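Local coordinates for protein glutaredoxin-glutathione complex (Polygonaceae, PDB 5KQA) that probably acts as a glutathione-dependent thiol-disulfide oxidoreductase of the glutaredoxin family, and binds glutathione, at residues A[24-29]-A[75-80]; A[28-33]-A[83-88]; A[39-44]-A[55-60]; A[99-102]-A[106-109]. All blocks are in the same frame, centred on the assembly; numbering follows the deposited sequence.

Contact 1: residues A[24-29]-A[75-80]; sequences KMALQK and GDAIQA. With GSH (glutathione), chain B.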
loop_
_atom_site.group_PDB
_atom_site.type_symbol
_atom_site.label_atom_id
_atom_site.label_comp_id
_atom_site.label_asym_id
_atom_site.label_seq_id
_atom_site.Cartn_x
_atom_site.Cartn_y
_atom_site.Cartn_z
ATOM N N LYS A 24 14.984 8.984 5.409
ATOM C CA LYS A 24 14.732 9.918 4.318
ATOM C C LYS A 24 14.746 9.224 2.949
ATOM O O LYS A 24 13.852 9.433 2.136
ATOM C CB LYS A 24 15.769 11.043 4.351
ATOM C CG LYS A 24 15.621 12.053 3.237
ATOM C CD LYS A 24 16.679 13.134 3.338
ATOM C CE LYS A 24 17.394 13.318 2.011
ATOM N NZ LYS A 24 18.330 14.477 2.046
ATOM N N MET A 25 15.778 8.420 2.703
ATOM C CA MET A 25 15.899 7.637 1.473
ATOM C C MET A 25 14.749 6.641 1.310
ATOM O O MET A 25 14.189 6.492 0.227
ATOM C CB MET A 25 17.230 6.890 1.453
ATOM C CG MET A 25 18.450 7.783 1.322
ATOM S SD MET A 25 18.443 8.722 -0.221
ATOM C CE MET A 25 17.797 10.283 0.340
ATOM N N ALA A 26 14.409 5.953 2.391
ATOM C CA ALA A 26 13.281 5.025 2.379
ATOM C C ALA A 26 11.949 5.732 2.063
ATOM O O ALA A 26 11.122 5.211 1.318
ATOM C CB ALA A 26 13.195 4.300 3.719
ATOM N N LEU A 27 11.736 6.906 2.644
ATOM C CA LEU A 27 10.532 7.678 2.366
ATOM C C LEU A 27 10.475 8.074 0.894
ATOM O O LEU A 27 9.445 7.915 0.247
ATOM C CB LEU A 27 10.466 8.926 3.249
ATOM C CG LEU A 27 9.227 9.812 3.039
ATOM C CD1 LEU A 27 7.954 9.100 3.490
ATOM C CD2 LEU A 27 9.384 11.143 3.764
ATOM N N GLN A 28 11.581 8.594 0.366
ATOM C CA GLN A 28 11.643 8.925 -1.057
ATOM C C GLN A 28 11.295 7.711 -1.919
ATOM O O GLN A 28 10.512 7.820 -2.862
ATOM C CB GLN A 28 13.030 9.471 -1.432
ATOM C CG GLN A 28 13.238 10.913 -0.951
ATOM C CD GLN A 28 14.608 11.491 -1.295
ATOM O OE1 GLN A 28 15.309 10.997 -2.184
ATOM N NE2 GLN A 28 14.992 12.549 -0.583
ATOM N N LYS A 29 11.862 6.555 -1.581
ATOM C CA LYS A 29 11.561 5.326 -2.306
ATOM C C LYS A 29 10.068 4.999 -2.266
ATOM O O LYS A 29 9.485 4.647 -3.286
ATOM C CB LYS A 29 12.360 4.149 -1.734
ATOM C CG LYS A 29 11.934 2.804 -2.303
ATOM C CD LYS A 29 12.873 1.658 -1.914
ATOM C CE LYS A 29 12.475 0.351 -2.637
ATOM N NZ LYS A 29 13.522 -0.708 -2.555
ATOM N N GLY A 75 13.656 -2.676 4.090
ATOM C CA GLY A 75 12.304 -2.896 4.595
ATOM C C GLY A 75 11.984 -2.286 5.957
ATOM O O GLY A 75 10.912 -1.711 6.151
ATOM N N ASP A 76 12.898 -2.406 6.912
ATOM C CA ASP A 76 12.702 -1.745 8.208
ATOM C C ASP A 76 12.631 -0.217 8.066
ATOM O O ASP A 76 11.788 0.435 8.691
ATOM C CB ASP A 76 13.819 -2.120 9.184
ATOM C CG ASP A 76 13.876 -3.621 9.463
ATOM O OD1 ASP A 76 12.866 -4.317 9.218
ATOM O OD2 ASP A 76 14.936 -4.104 9.920
ATOM N N ALA A 77 13.525 0.354 7.261
ATOM C CA ALA A 77 13.506 1.795 7.033
ATOM C C ALA A 77 12.222 2.196 6.320
ATOM O O ALA A 77 11.616 3.222 6.641
ATOM C CB ALA A 77 14.720 2.234 6.231
ATOM N N ILE A 78 11.785 1.386 5.361
ATOM C CA ILE A 78 10.534 1.700 4.674
ATOM C C ILE A 78 9.347 1.638 5.651
ATOM O O ILE A 78 8.465 2.494 5.622
ATOM C CB ILE A 78 10.288 0.767 3.488
ATOM C CG1 ILE A 78 11.419 0.928 2.462
ATOM C CG2 ILE A 78 8.915 1.062 2.851
ATOM C CD1 ILE A 78 11.452 -0.154 1.390
ATOM N N GLN A 79 9.331 0.644 6.533
ATOM C CA GLN A 79 8.221 0.538 7.472
ATOM C C GLN A 79 8.234 1.735 8.434
ATOM O O GLN A 79 7.184 2.258 8.803
ATOM C CB GLN A 79 8.275 -0.789 8.240
ATOM C CG GLN A 79 6.950 -1.130 8.931
ATOM C CD GLN A 79 6.815 -2.608 9.277
ATOM O OE1 GLN A 79 7.759 -3.386 9.122
ATOM N NE2 GLN A 79 5.631 -3.001 9.751
ATOM N N ALA A 80 9.426 2.179 8.818
ATOM C CA ALA A 80 9.563 3.356 9.666
ATOM C C ALA A 80 9.082 4.621 8.956
ATOM O O ALA A 80 8.442 5.482 9.565
ATOM C CB ALA A 80 11.017 3.526 10.121
HETATM N N1 GSH B . -6.298 -4.355 11.181
HETATM C CA1 GSH B . -5.133 -4.541 10.378
HETATM C C1 GSH B . -5.595 -4.714 8.949
HETATM O O11 GSH B . -4.800 -4.498 7.995
HETATM O O12 GSH B . -6.787 -5.062 8.716
HETATM C CB1 GSH B . -4.330 -5.741 10.863
HETATM C CG1 GSH B . -3.119 -5.985 9.969
HETATM C CD1 GSH B . -2.009 -6.737 10.701
HETATM O OE1 GSH B . -2.167 -7.110 11.849
HETATM N N2 GSH B . -0.773 -7.007 10.041
HETATM C CA2 GSH B . 0.289 -7.699 10.700
HETATM C C2 GSH B . 1.461 -6.797 10.997
HETATM O O2 GSH B . 1.785 -5.903 10.230
HETATM C CB2 GSH B . 0.897 -8.753 9.802
HETATM S SG2 GSH B . -0.085 -10.227 9.756
HETATM N N3 GSH B . 2.225 -7.036 12.169
HETATM C CA3 GSH B . 3.359 -6.221 12.440
HETATM C C3 GSH B . 4.395 -6.445 11.339
HETATM O O31 GSH B . 5.167 -5.512 10.995
HETATM O O32 GSH B . 4.497 -7.560 10.749
#
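The carboxylate oxygen O31 of glutathione is gripped by two nitrogens of the pocket, the amide of Q79 and the ammonium of K44. Q79 NE2 donates to it over 2.8 Å with a fairly straight N-H...O angle of 162°, and K44 NZ comes in as the second donor. Q79 reaches the ligand because CG stands anti to the backbone N (chi1 -164°) and the chain beyond runs extended, carrying the amide off the side of helix 75-86 that faces away from segment 24-29. The same NE2 also donates to the backbone carbonyl of R89, which together with the ligand fixes the rotation of the amide.

On the other flank of the helix the contact with segment 24-29 is wholly apolar and close. A26 CB lies 3.6 Å from A77 CB and 3.5 Å from A77 C, so a methyl group sits directly on the backbone of the partner. The small residues let the axes of the two segments come within 8.0 Å while crossing steeply, at -76°. I78 extends the patch: its CG1 touches A26 CB at 4.0 Å, and its CD1 meets the aliphatic part of K29 at CD, also at 4.0 Å. The extended K29 chain passes obliquely over this methyl, and its ammonium goes on to a salt bridge with E72. I78 leans in addition on L69.

This close alanine crossing joins the two helices that pack on one side of the sheet in the thioredoxin fold, with the glutathione pocket of a glutaredoxin lying on the far flank of helix 75-86.

Contact 2: residues A[28-33]-A[83-88]; sequences QKAQQL and LQWTGQ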
loop_
_atom_site.group_PDB
_atom_site.type_symbol
_atom_site.label_atom_id
_atom_site.label_comp_id
_atom_site.label_asym_id
_atom_site.label_seq_id
_atom_site.Cartn_x
_atom_site.Cartn_y
_atom_site.Cartn_z
ATOM N N GLN A 28 11.581 8.594 0.366
ATOM C CA GLN A 28 11.643 8.925 -1.057
ATOM C C GLN A 28 11.295 7.711 -1.919
ATOM O O GLN A 28 10.512 7.820 -2.862
ATOM C CB GLN A 28 13.030 9.471 -1.432
ATOM C CG GLN A 28 13.238 10.913 -0.951
ATOM C CD GLN A 28 14.608 11.491 -1.295
ATOM O OE1 GLN A 28 15.309 10.997 -2.184
ATOM N NE2 GLN A 28 14.992 12.549 -0.583
ATOM N N LYS A 29 11.862 6.555 -1.581
ATOM C CA LYS A 29 11.561 5.326 -2.306
ATOM C C LYS A 29 10.068 4.999 -2.266
ATOM O O LYS A 29 9.485 4.647 -3.286
ATOM C CB LYS A 29 12.360 4.149 -1.734
ATOM C CG LYS A 29 11.934 2.804 -2.303
ATOM C CD LYS A 29 12.873 1.658 -1.914
ATOM C CE LYS A 29 12.475 0.351 -2.637
ATOM N NZ LYS A 29 13.522 -0.708 -2.555
ATOM N N ALA A 30 9.461 5.092 -1.082
ATOM C CA ALA A 30 8.039 4.768 -0.910
ATOM C C ALA A 30 7.159 5.751 -1.673
ATOM O O ALA A 30 6.181 5.358 -2.309
ATOM C CB ALA A 30 7.667 4.764 0.560
ATOM N N GLN A 31 7.521 7.030 -1.622
ATOM C CA GLN A 31 6.753 8.063 -2.319
ATOM C C GLN A 31 6.805 7.870 -3.834
ATOM O O GLN A 31 5.792 8.023 -4.519
ATOM C CB GLN A 31 7.259 9.460 -1.933
ATOM C CG GLN A 31 6.960 9.834 -0.474
ATOM C CD GLN A 31 7.636 11.138 -0.023
ATOM O OE1 GLN A 31 8.747 11.463 -0.450
ATOM N NE2 GLN A 31 6.961 11.881 0.844
ATOM N N GLN A 32 7.980 7.523 -4.362
ATOM C CA GLN A 32 8.128 7.291 -5.798
ATOM C C GLN A 32 7.273 6.106 -6.246
ATOM O O GLN A 32 6.731 6.097 -7.348
ATOM C CB GLN A 32 9.599 7.041 -6.158
ATOM C CG GLN A 32 9.937 7.121 -7.658
ATOM C CD GLN A 32 9.704 5.816 -8.428
ATOM O OE1 GLN A 32 9.813 4.715 -7.876
ATOM N NE2 GLN A 32 9.392 5.943 -9.721
ATOM N N LEU A 33 7.174 5.089 -5.402
ATOM C CA LEU A 33 6.340 3.937 -5.730
ATOM C C LEU A 33 4.875 4.339 -5.758
ATOM O O LEU A 33 4.127 3.949 -6.656
ATOM C CB LEU A 33 6.548 2.806 -4.728
ATOM C CG LEU A 33 7.884 2.106 -4.918
ATOM C CD1 LEU A 33 8.219 1.265 -3.694
ATOM C CD2 LEU A 33 7.811 1.262 -6.186
ATOM N N LEU A 83 5.311 4.682 8.836
ATOM C CA LEU A 83 4.785 5.096 10.132
ATOM C C LEU A 83 4.801 6.621 10.242
ATOM O O LEU A 83 3.808 7.236 10.604
ATOM C CB LEU A 83 5.594 4.476 11.276
ATOM C CG LEU A 83 5.257 4.950 12.704
ATOM C CD1 LEU A 83 3.754 4.858 13.016
ATOM C CD2 LEU A 83 6.057 4.157 13.731
ATOM N N GLN A 84 5.940 7.227 9.945
ATOM C CA GLN A 84 6.039 8.678 9.970
ATOM C C GLN A 84 5.000 9.328 9.049
ATOM O O GLN A 84 4.355 10.310 9.403
ATOM C CB GLN A 84 7.445 9.116 9.567
ATOM C CG GLN A 84 7.586 10.622 9.376
ATOM C CD GLN A 84 8.903 10.998 8.738
ATOM O OE1 GLN A 84 8.952 11.437 7.581
ATOM N NE2 GLN A 84 9.984 10.826 9.486
ATOM N N TRP A 85 4.836 8.749 7.871
ATOM C CA TRP A 85 3.974 9.294 6.832
ATOM C C TRP A 85 2.480 9.070 7.081
ATOM O O TRP A 85 1.659 9.959 6.798
ATOM C CB TRP A 85 4.389 8.667 5.509
ATOM C CG TRP A 85 3.774 9.188 4.251
ATOM C CD1 TRP A 85 3.019 10.311 4.087
ATOM C CD2 TRP A 85 3.895 8.587 2.956
ATOM N NE1 TRP A 85 2.649 10.440 2.766
ATOM C CE2 TRP A 85 3.171 9.393 2.053
ATOM C CE3 TRP A 85 4.528 7.429 2.481
ATOM C CZ2 TRP A 85 3.081 9.094 0.697
ATOM C CZ3 TRP A 85 4.429 7.127 1.134
ATOM C CH2 TRP A 85 3.707 7.959 0.257
ATOM N N THR A 86 2.121 7.894 7.596
ATOM C CA THR A 86 0.702 7.505 7.699
ATOM C C THR A 86 0.185 7.191 9.121
ATOM O O THR A 86 -1.013 6.972 9.306
ATOM C CB THR A 86 0.396 6.250 6.836
ATOM O OG1 THR A 86 1.010 5.104 7.429
ATOM C CG2 THR A 86 0.880 6.410 5.375
ATOM N N GLY A 87 1.075 7.122 10.105
ATOM C CA GLY A 87 0.675 6.779 11.464
ATOM C C GLY A 87 0.357 5.310 11.669
ATOM O O GLY A 87 0.013 4.864 12.769
ATOM N N GLN A 88 0.492 4.548 10.594
ATOM C CA GLN A 88 0.188 3.127 10.601
ATOM C C GLN A 88 1.464 2.306 10.848
ATOM O O GLN A 88 2.531 2.645 10.341
ATOM C CB GLN A 88 -0.475 2.763 9.271
ATOM C CG GLN A 88 -0.816 1.315 9.069
ATOM C CD GLN A 88 -1.570 1.099 7.767
ATOM O OE1 GLN A 88 -2.237 2.009 7.263
ATOM N NE2 GLN A 88 -1.485 -0.102 7.231
#
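Q31 lays its CG methylene over one face of the W85 indole, 4.1 Å from the centroid of the six-membered ring and 21° off the ring normal, a CH-pi contact shifted toward the rim. With CG beside the backbone N (chi1 -68°) and the chain extended beyond, the Q31 amide is carried on past the ring with its plane nearly perpendicular (88°) to the indole. A30 CB approaches the same ring obliquely, reaching CZ3 at 4.0 Å. The opposite face carries T86 CG2, which sits 4.1 Å above the plane, so the ring lies between Q31 of helix 20-35 and the residue that follows it in its own helix. Without the indole, as with an alanine here, Q31 CG and A30 CB would probably face a gap and T86 CG2 would lose its flat neighbour.

T86 also closes the helix in an ST turn, its OG1 accepting from Q88 N, and G87 follows with positive phi as the chain leaves the helix. Around this pair, L27 and V34 of helix 20-35 add further apolar contacts to the indole. The F95 ring of strand 93-96 also meets W85, planes about 35° apart, while A30 rests on F42 of strand 39-43, seating helices 20-35 and 75-86 on the sheet.

Contact 3: residues A[39-44]-A[55-60]; sequences LVVFSK and KLFDQL. With GSH (glutathione), chain B.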
loop_
_atom_site.group_PDB
_atom_site.type_symbol
_atom_site.label_atom_id
_atom_site.label_comp_id
_atom_site.label_asym_id
_atom_site.label_seq_id
_atom_site.Cartn_x
_atom_site.Cartn_y
_atom_site.Cartn_z
ATOM N N LEU A 39 -2.317 1.850 -7.815
ATOM C CA LEU A 39 -2.589 1.114 -6.586
ATOM C C LEU A 39 -1.306 0.451 -6.056
ATOM O O LEU A 39 -0.643 -0.304 -6.771
ATOM C CB LEU A 39 -3.678 0.065 -6.837
ATOM C CG LEU A 39 -3.950 -0.973 -5.746
ATOM C CD1 LEU A 39 -4.315 -0.279 -4.425
ATOM C CD2 LEU A 39 -5.041 -1.947 -6.179
ATOM N N VAL A 40 -0.952 0.742 -4.811
ATOM C CA VAL A 40 0.229 0.138 -4.198
ATOM C C VAL A 40 -0.159 -0.571 -2.917
ATOM O O VAL A 40 -0.899 -0.029 -2.091
ATOM C CB VAL A 40 1.340 1.169 -3.854
ATOM C CG1 VAL A 40 2.562 0.453 -3.253
ATOM C CG2 VAL A 40 1.740 1.985 -5.077
ATOM N N VAL A 41 0.364 -1.777 -2.742
ATOM C CA VAL A 41 0.151 -2.516 -1.513
ATOM C C VAL A 41 1.485 -2.788 -0.832
ATOM O O VAL A 41 2.185 -3.719 -1.210
ATOM C CB VAL A 41 -0.576 -3.845 -1.769
ATOM C CG1 VAL A 41 -0.814 -4.558 -0.455
ATOM C CG2 VAL A 41 -1.912 -3.597 -2.483
ATOM N N PHE A 42 1.849 -1.977 0.166
ATOM C CA PHE A 42 3.034 -2.298 0.955
ATOM C C PHE A 42 2.666 -3.478 1.836
ATOM O O PHE A 42 1.692 -3.443 2.569
ATOM C CB PHE A 42 3.530 -1.114 1.778
ATOM C CG PHE A 42 4.058 0.014 0.944
ATOM C CD1 PHE A 42 5.354 -0.023 0.439
ATOM C CD2 PHE A 42 3.256 1.106 0.649
ATOM C CE1 PHE A 42 5.848 1.020 -0.340
ATOM C CE2 PHE A 42 3.742 2.161 -0.126
ATOM C CZ PHE A 42 5.044 2.112 -0.625
ATOM N N SER A 43 3.462 -4.531 1.736
ATOM C CA SER A 43 3.052 -5.855 2.177
ATOM C C SER A 43 4.191 -6.602 2.885
ATOM O O SER A 43 5.350 -6.163 2.862
ATOM C CB SER A 43 2.570 -6.647 0.950
ATOM O OG SER A 43 2.229 -7.985 1.261
ATOM N N LYS A 44 3.858 -7.720 3.523
ATOM C CA LYS A 44 4.870 -8.732 3.853
ATOM C C LYS A 44 4.400 -10.086 3.314
ATOM O O LYS A 44 3.202 -10.363 3.276
ATOM C CB LYS A 44 5.140 -8.780 5.358
ATOM C CG LYS A 44 5.993 -7.597 5.831
ATOM C CD LYS A 44 6.254 -7.632 7.335
ATOM C CE LYS A 44 7.172 -6.483 7.755
ATOM N NZ LYS A 44 7.427 -6.479 9.221
ATOM N N LYS A 55 -6.197 -10.616 -2.719
ATOM C CA LYS A 55 -7.260 -11.443 -3.282
ATOM C C LYS A 55 -8.477 -10.594 -3.689
ATOM O O LYS A 55 -9.056 -10.796 -4.758
ATOM C CB LYS A 55 -7.667 -12.519 -2.272
ATOM C CG LYS A 55 -8.550 -13.620 -2.823
ATOM C CD LYS A 55 -8.645 -14.765 -1.818
ATOM C CE LYS A 55 -9.420 -15.957 -2.367
ATOM N NZ LYS A 55 -10.866 -15.653 -2.578
ATOM N N LEU A 56 -8.858 -9.644 -2.837
ATOM C CA LEU A 56 -9.943 -8.713 -3.162
ATOM C C LEU A 56 -9.646 -7.933 -4.439
ATOM O O LEU A 56 -10.478 -7.863 -5.340
ATOM C CB LEU A 56 -10.187 -7.729 -2.011
ATOM C CG LEU A 56 -11.245 -6.649 -2.303
ATOM C CD1 LEU A 56 -12.643 -7.218 -2.213
ATOM C CD2 LEU A 56 -11.104 -5.448 -1.404
ATOM N N PHE A 57 -8.463 -7.329 -4.507
ATOM C CA PHE A 57 -8.073 -6.566 -5.689
ATOM C C PHE A 57 -8.019 -7.450 -6.931
ATOM O O PHE A 57 -8.395 -7.006 -8.014
ATOM C CB PHE A 57 -6.719 -5.880 -5.472
ATOM C CG PHE A 57 -6.768 -4.764 -4.489
ATOM C CD1 PHE A 57 -7.841 -3.882 -4.481
ATOM C CD2 PHE A 57 -5.759 -4.596 -3.560
ATOM C CE1 PHE A 57 -7.902 -2.848 -3.573
ATOM C CE2 PHE A 57 -5.817 -3.563 -2.642
ATOM C CZ PHE A 57 -6.887 -2.688 -2.652
ATOM N N ASP A 58 -7.551 -8.689 -6.783
ATOM C CA ASP A 58 -7.551 -9.637 -7.902
ATOM C C ASP A 58 -8.962 -9.797 -8.469
ATOM O O ASP A 58 -9.188 -9.670 -9.678
ATOM C CB ASP A 58 -7.015 -11.015 -7.473
ATOM C CG ASP A 58 -5.517 -11.006 -7.162
ATOM O OD1 ASP A 58 -4.782 -10.153 -7.702
ATOM O OD2 ASP A 58 -5.073 -11.870 -6.374
ATOM N N GLN A 59 -9.909 -10.068 -7.575
ATOM C CA GLN A 59 -11.292 -10.344 -7.955
ATOM C C GLN A 59 -11.995 -9.101 -8.525
ATOM O O GLN A 59 -12.894 -9.211 -9.367
ATOM C CB GLN A 59 -12.047 -10.908 -6.747
ATOM C CG GLN A 59 -11.486 -12.257 -6.285
ATOM C CD GLN A 59 -12.167 -12.804 -5.044
ATOM O OE1 GLN A 59 -12.619 -12.049 -4.185
ATOM N NE2 GLN A 59 -12.240 -14.127 -4.945
ATOM N N LEU A 60 -11.568 -7.921 -8.089
ATOM C CA LEU A 60 -12.123 -6.670 -8.603
ATOM C C LEU A 60 -11.553 -6.296 -9.961
ATOM O O LEU A 60 -12.022 -5.347 -10.589
ATOM C CB LEU A 60 -11.862 -5.516 -7.638
ATOM C CG LEU A 60 -12.541 -5.510 -6.275
ATOM C CD1 LEU A 60 -12.112 -4.250 -5.535
ATOM C CD2 LEU A 60 -14.056 -5.585 -6.407
HETATM N N1 GSH B . -6.298 -4.355 11.181
HETATM C CA1 GSH B . -5.133 -4.541 10.378
HETATM C C1 GSH B . -5.595 -4.714 8.949
HETATM O O11 GSH B . -4.800 -4.498 7.995
HETATM O O12 GSH B . -6.787 -5.062 8.716
HETATM C CB1 GSH B . -4.330 -5.741 10.863
HETATM C CG1 GSH B . -3.119 -5.985 9.969
HETATM C CD1 GSH B . -2.009 -6.737 10.701
HETATM O OE1 GSH B . -2.167 -7.110 11.849
HETATM N N2 GSH B . -0.773 -7.007 10.041
HETATM C CA2 GSH B . 0.289 -7.699 10.700
HETATM C C2 GSH B . 1.461 -6.797 10.997
HETATM O O2 GSH B . 1.785 -5.903 10.230
HETATM C CB2 GSH B . 0.897 -8.753 9.802
HETATM S SG2 GSH B . -0.085 -10.227 9.756
HETATM N N3 GSH B . 2.225 -7.036 12.169
HETATM C CA3 GSH B . 3.359 -6.221 12.440
HETATM C C3 GSH B . 4.395 -6.445 11.339
HETATM O O31 GSH B . 5.167 -5.512 10.995
HETATM O O32 GSH B . 4.497 -7.560 10.749
#
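L39 places its CD2 methyl over the centre of the F57 ring, 3.6 Å from the centroid and just 8° off the ring normal, a nearly perpendicular CH-pi contact. Its second methyl, CD1, meets the same ring farther out, 3.9 Å from CZ. V41, two residues along the strand, adds CG2 at 3.9 Å from F57 CE2, coming obliquely to the ring. The phenyl ring gets there because F57 CG lies beside the backbone N and anti to the carbonyl carbon (chi1 -70°), which sends it from helix 48-60 toward the sheet. With an alanine at F57, L39 CD2 would probably lose the ring face it sits over and V41 CG2 its contact with the helix.

Strand 39-43 and helix 48-60 are the first two elements of the beta-alpha-beta crossover completed by strand 65-68, and the ring packs between its helix and its first strand. The next shell sets these groups in place. F57 also packs on V94 of the neighbouring strand and on V107 of helix 104-112, while L39 touches V94, I96 and L120. Backbone hydrogen bonds hold L39 and V41 to Q65 on one side and V40 to F95 on the other.

Farther along the same strand, S43 OG bonds with E68 and K54. Just past the strand, the extended K44 chain delivers NZ to the glutathione carboxylate, 3.0 Å from O31, with a weak bond of 3.5 Å from the same NZ to O32. Q79 OE1 accepts from this ammonium as well, which positions K44 at the ligand.

Contact 4: residues A[99-102]-A[106-109]; sequences KHIG and SVME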
loop_
_atom_site.group_PDB
_atom_site.type_symbol
_atom_site.label_atom_id
_atom_site.label_comp_id
_atom_site.label_asym_id
_atom_site.label_seq_id
_atom_site.Cartn_x
_atom_site.Cartn_y
_atom_site.Cartn_z
ATOM N N LYS A 99 -3.057 8.504 -2.630
ATOM C CA LYS A 99 -3.632 8.772 -1.322
ATOM C C LYS A 99 -3.616 7.534 -0.437
ATOM O O LYS A 99 -3.814 6.412 -0.912
ATOM C CB LYS A 99 -5.055 9.306 -1.476
ATOM C CG LYS A 99 -5.119 10.617 -2.248
ATOM C CD LYS A 99 -5.960 11.640 -1.527
ATOM C CE LYS A 99 -6.159 12.883 -2.373
ATOM N NZ LYS A 99 -4.903 13.650 -2.522
ATOM N N HIS A 100 -3.377 7.750 0.851
ATOM C CA HIS A 100 -3.309 6.664 1.820
ATOM C C HIS A 100 -4.683 6.105 2.155
ATOM O O HIS A 100 -5.571 6.844 2.565
ATOM C CB HIS A 100 -2.634 7.127 3.119
ATOM C CG HIS A 100 -2.606 6.070 4.182
ATOM N ND1 HIS A 100 -3.263 6.198 5.388
ATOM C CD2 HIS A 100 -2.011 4.851 4.211
ATOM C CE1 HIS A 100 -3.071 5.111 6.114
ATOM N NE2 HIS A 100 -2.313 4.277 5.421
ATOM N N ILE A 101 -4.840 4.793 2.003
ATOM C CA ILE A 101 -6.094 4.134 2.318
ATOM C C ILE A 101 -6.043 3.515 3.714
ATOM O O ILE A 101 -6.934 3.717 4.509
ATOM C CB ILE A 101 -6.431 3.026 1.281
ATOM C CG1 ILE A 101 -6.499 3.618 -0.123
ATOM C CG2 ILE A 101 -7.747 2.349 1.641
ATOM C CD1 ILE A 101 -7.660 4.575 -0.310
ATOM N N GLY A 102 -4.991 2.755 4.004
ATOM C CA GLY A 102 -4.894 2.071 5.278
ATOM C C GLY A 102 -4.661 0.582 5.118
ATOM O O GLY A 102 -4.055 0.151 4.148
ATOM N N SER A 106 -9.535 -1.124 6.441
ATOM C CA SER A 106 -9.842 0.129 5.752
ATOM C C SER A 106 -10.303 -0.104 4.319
ATOM O O SER A 106 -11.235 0.547 3.844
ATOM C CB SER A 106 -8.621 1.051 5.752
ATOM O OG SER A 106 -8.155 1.272 7.072
ATOM N N VAL A 107 -9.640 -1.029 3.628
ATOM C CA VAL A 107 -9.996 -1.346 2.252
ATOM C C VAL A 107 -11.357 -2.027 2.215
ATOM O O VAL A 107 -12.202 -1.711 1.374
ATOM C CB VAL A 107 -8.939 -2.256 1.574
ATOM C CG1 VAL A 107 -9.475 -2.801 0.254
ATOM C CG2 VAL A 107 -7.615 -1.491 1.371
ATOM N N MET A 108 -11.561 -2.964 3.132
ATOM C CA MET A 108 -12.850 -3.639 3.255
ATOM C C MET A 108 -13.973 -2.641 3.562
ATOM O O MET A 108 -15.091 -2.777 3.058
ATOM C CB MET A 108 -12.787 -4.722 4.338
ATOM C CG MET A 108 -11.866 -5.882 4.007
ATOM S SD MET A 108 -12.213 -6.562 2.374
ATOM C CE MET A 108 -10.782 -7.615 2.126
ATOM N N GLU A 109 -13.683 -1.647 4.390
ATOM C CA GLU A 109 -14.655 -0.585 4.674
ATOM C C GLU A 109 -15.077 0.163 3.405
ATOM O O GLU A 109 -16.264 0.429 3.199
ATOM C CB GLU A 109 -14.086 0.404 5.700
ATOM C CG GLU A 109 -14.921 1.650 5.908
ATOM C CD GLU A 109 -14.127 2.799 6.546
ATOM O OE1 GLU A 109 -13.160 2.517 7.298
ATOM O OE2 GLU A 109 -14.468 3.985 6.288
#
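I101 sets its CG2 methyl against V107 CG2 at 3.9 Å, the two branched side chains crossing at about a right angle. The torsion of I101 (chi1 -58°) leaves CG2 anti to the backbone N and turns this branch toward helix 104-112. Next to it, S106 presses its CB onto the carbonyl oxygen of I101, 3.4 Å away, in a packing contact. S106 OG lies 3.8 Å from G102 CA, and the CA atoms of G102 and S106 are 5.3 Å apart, so strand end and helix start meet backbone against side chain.

That closeness depends on glycine at 102. A beta carbon there would lie 2.4 Å from S106 OG, a clash, and the backbone angles (phi 126°, psi -150°) would also jam it against the carbonyl oxygen of I101. I101 and G102 together face V94 as a classic beta bulge, both bonded to it through their backbones. From the bulge the chain passes through G103 straight into helix 104-112, whose first residues bond glutathione through C104 N and D105 OD2; the contact lies directly beside that turn.

H100, just before the bulge, bonds Q88 OE1 through NE2, and its ring meets that of F95. Strand 99-102 is outermost in the sheet, with I101 reaching across to V94 and I96 of strand 93-96 and to M119 of helix 116-122. V107 also packs on V94 and on L56, F57 and L116, so that it joins helix 104-112 to the sheet and to helices 48-60 and 116-122.

How the contacts relate
Contacts 1 and 2 are successive meetings of the same two helices, 20-35 and 75-86; contact 1 is buried and built on small residues, whereas contact 2 is partly buried and spaced by a large aromatic ring. Contacts 3 and 4 work on the opposite face of the sheet. Contact 3 is a buried aliphatic-aromatic core, while contact 4 is partly buried and relies on backbone shape at the edge strand; the two meet through helix 48-60 packing on helix 104-112. Contacts 1 and 3, though about 20 Å apart between centres, each send one polar side chain to the same glutathione, whereas contact 4 lies next to the ligand-binding turn.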